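Side-chain contact in transcription initiation factor TFIID subunit 6 (Drosophila melanogaster, PDB 1TAF), which forms part of the TFIID complex, which mediates promoter responses to activators and repressors in transcription by RNA polymerase II, this fragment being the subunit's histone-fold domain: residues K49-N52 with K58-V61. Sequence-based numbering, arbitrary orientation.
Sequences KFMN and KLSV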
ATOM      1  N   LYS B  49      18.504   3.957 -18.003  1.00  9.94           N
ATOM      2  CA  LYS B  49      19.561   4.631 -17.246  1.00 10.59           C
ATOM      3  C   LYS B  49      20.421   3.569 -16.571  1.00 12.26           C
ATOM      4  O   LYS B  49      21.641   3.723 -16.501  1.00 13.98           O
ATOM      5  CB  LYS B  49      19.001   5.555 -16.156  1.00 12.00           C
ATOM      6  CG  LYS B  49      18.308   6.815 -16.639  1.00 17.11           C
ATOM      7  CD  LYS B  49      19.164   7.599 -17.601  1.00 19.67           C
ATOM      8  CE  LYS B  49      18.519   8.923 -17.933  1.00 23.69           C
ATOM      9  NZ  LYS B  49      18.978   9.441 -19.239  1.00 22.94           N
ATOM     10  N   PHE B  50      19.785   2.526 -16.028  1.00 12.46           N
ATOM     11  CA  PHE B  50      20.511   1.433 -15.373  1.00 12.20           C
ATOM     12  C   PHE B  50      21.369   0.716 -16.399  1.00 12.15           C
ATOM     13  O   PHE B  50      22.534   0.423 -16.142  1.00 12.32           O
ATOM     14  CB  PHE B  50      19.550   0.421 -14.748  1.00 13.48           C
ATOM     15  CG  PHE B  50      18.952   0.874 -13.454  1.00 19.61           C
ATOM     16  CD1 PHE B  50      19.770   1.227 -12.383  1.00 23.45           C
ATOM     17  CD2 PHE B  50      17.575   0.961 -13.300  1.00 21.67           C
ATOM     18  CE1 PHE B  50      19.215   1.664 -11.174  1.00 24.64           C
ATOM     19  CE2 PHE B  50      17.011   1.396 -12.103  1.00 22.63           C
ATOM     20  CZ  PHE B  50      17.830   1.747 -11.039  1.00 23.60           C
ATOM     21  N   MET B  51      20.775   0.441 -17.557  1.00  9.33           N
ATOM     22  CA  MET B  51      21.446  -0.236 -18.660  1.00 12.10           C
ATOM     23  C   MET B  51      22.722   0.521 -19.026  1.00 14.79           C
ATOM     24  O   MET B  51      23.812  -0.050 -19.017  1.00 14.09           O
ATOM     25  CB  MET B  51      20.505  -0.299 -19.859  1.00 10.87           C
ATOM     26  CG  MET B  51      21.115  -0.877 -21.113  1.00 12.57           C
ATOM     27  SD  MET B  51      20.088  -0.520 -22.537  1.00 13.86           S
ATOM     28  CE  MET B  51      20.482   1.191 -22.786  1.00 14.95           C
ATOM     29  N   ASN B  52      22.573   1.816 -19.302  1.00 14.48           N
ATOM     30  CA  ASN B  52      23.690   2.696 -19.651  1.00 17.24           C
ATOM     31  C   ASN B  52      24.739   2.851 -18.550  1.00 16.38           C
ATOM     32  O   ASN B  52      25.937   2.930 -18.824  1.00 17.20           O
ATOM     33  CB  ASN B  52      23.179   4.070 -20.043  1.00 20.87           C
ATOM     34  CG  ASN B  52      23.125   4.237 -21.517  1.00 29.06           C
ATOM     35  OD1 ASN B  52      22.120   3.923 -22.150  1.00 32.74           O
ATOM     36  ND2 ASN B  52      24.233   4.698 -22.100  1.00 33.80           N
ATOM     37  N   LYS B  58      21.666  -2.834 -24.816  1.00 15.27           N
ATOM     38  CA  LYS B  58      20.449  -3.610 -24.981  1.00 12.96           C
ATOM     39  C   LYS B  58      19.761  -3.741 -23.622  1.00 13.00           C
ATOM     40  O   LYS B  58      20.346  -4.241 -22.654  1.00 13.09           O
ATOM     41  CB  LYS B  58      20.760  -4.982 -25.564  1.00 11.39           C
ATOM     42  CG  LYS B  58      19.516  -5.789 -25.843  1.00 12.50           C
ATOM     43  CD  LYS B  58      19.842  -7.067 -26.553  1.00 11.63           C
ATOM     44  CE  LYS B  58      18.615  -7.611 -27.194  1.00 13.83           C
ATOM     45  NZ  LYS B  58      18.994  -8.598 -28.228  1.00 20.51           N
ATOM     46  N   LEU B  59      18.531  -3.248 -23.547  1.00 10.95           N
ATOM     47  CA  LEU B  59      17.768  -3.291 -22.312  1.00  8.86           C
ATOM     48  C   LEU B  59      17.434  -4.724 -21.922  1.00  8.01           C
ATOM     49  O   LEU B  59      16.942  -5.498 -22.734  1.00  7.35           O
ATOM     50  CB  LEU B  59      16.487  -2.488 -22.473  1.00  7.97           C
ATOM     51  CG  LEU B  59      15.740  -2.173 -21.181  1.00  7.07           C
ATOM     52  CD1 LEU B  59      16.528  -1.153 -20.387  1.00  9.74           C
ATOM     53  CD2 LEU B  59      14.386  -1.599 -21.542  1.00  9.48           C
ATOM     54  N   SER B  60      17.658  -5.063 -20.659  1.00  8.89           N
ATOM     55  CA  SER B  60      17.374  -6.417 -20.195  1.00  9.97           C
ATOM     56  C   SER B  60      16.243  -6.450 -19.180  1.00 10.93           C
ATOM     57  O   SER B  60      15.904  -5.434 -18.569  1.00 10.15           O
ATOM     58  CB  SER B  60      18.626  -7.041 -19.569  1.00 10.77           C
ATOM     59  OG  SER B  60      18.954  -6.372 -18.368  1.00 12.92           O
ATOM     60  N   VAL B  61      15.680  -7.637 -18.983  1.00 11.69           N
ATOM     61  CA  VAL B  61      14.611  -7.815 -18.015  1.00 14.87           C
ATOM     62  C   VAL B  61      15.118  -7.415 -16.631  1.00 15.24           C
ATOM     63  O   VAL B  61      14.354  -6.928 -15.812  1.00 14.87           O
ATOM     64  CB  VAL B  61      14.096  -9.273 -17.998  1.00 16.77           C
ATOM     65  CG1 VAL B  61      13.513  -9.625 -19.371  1.00 17.39           C
ATOM     66  CG2 VAL B  61      15.226 -10.233 -17.628  1.00 19.45           C
TER
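The second loop of the histone fold folds back here onto the end of the long central helix. M51, near the end of helix 26-53, meets K58 and L59 in the loop that leads to helix 61-69. The sulfur of M51 does most of the touching. It lies over the face of the K58-L59 peptide group, with SD 3.4 Å from K58 C and 3.3 Å from L59 N. This is van der Waals contact; no hydrogen bond joins the two segments. M51 CG is anti to the backbone N (chi1 175°), and the chain runs on extended to the sulfur, which carries SD across to the loop. Lower down, M51 CG approaches K58 O at 3.8 Å. L59 adds an apolar contact alongside: its CD1 methyl lies 4.1 Å from M51 CB, and its CB is also 4.1 Å from M51 SD. K58 takes part through its backbone, while its CB points away from the helix. With an alanine here the thioether is gone, which would probably open a gap under the K58-L59 peptide and leave L59 CB without its contact to the sulfur. M51 also touches D63, and L59 rests on I64, both on helix 61-69. S60 is the N-cap of that helix: its OG caps a backbone N and its own N bonds to D63 OD2, consistent with a capping box. L59 also makes backbone hydrogen bonds to the chain of another protein. Such a loop, packed on the long helix and hydrogen-bonded through its backbone to the partner, is characteristic of histone-fold pairs.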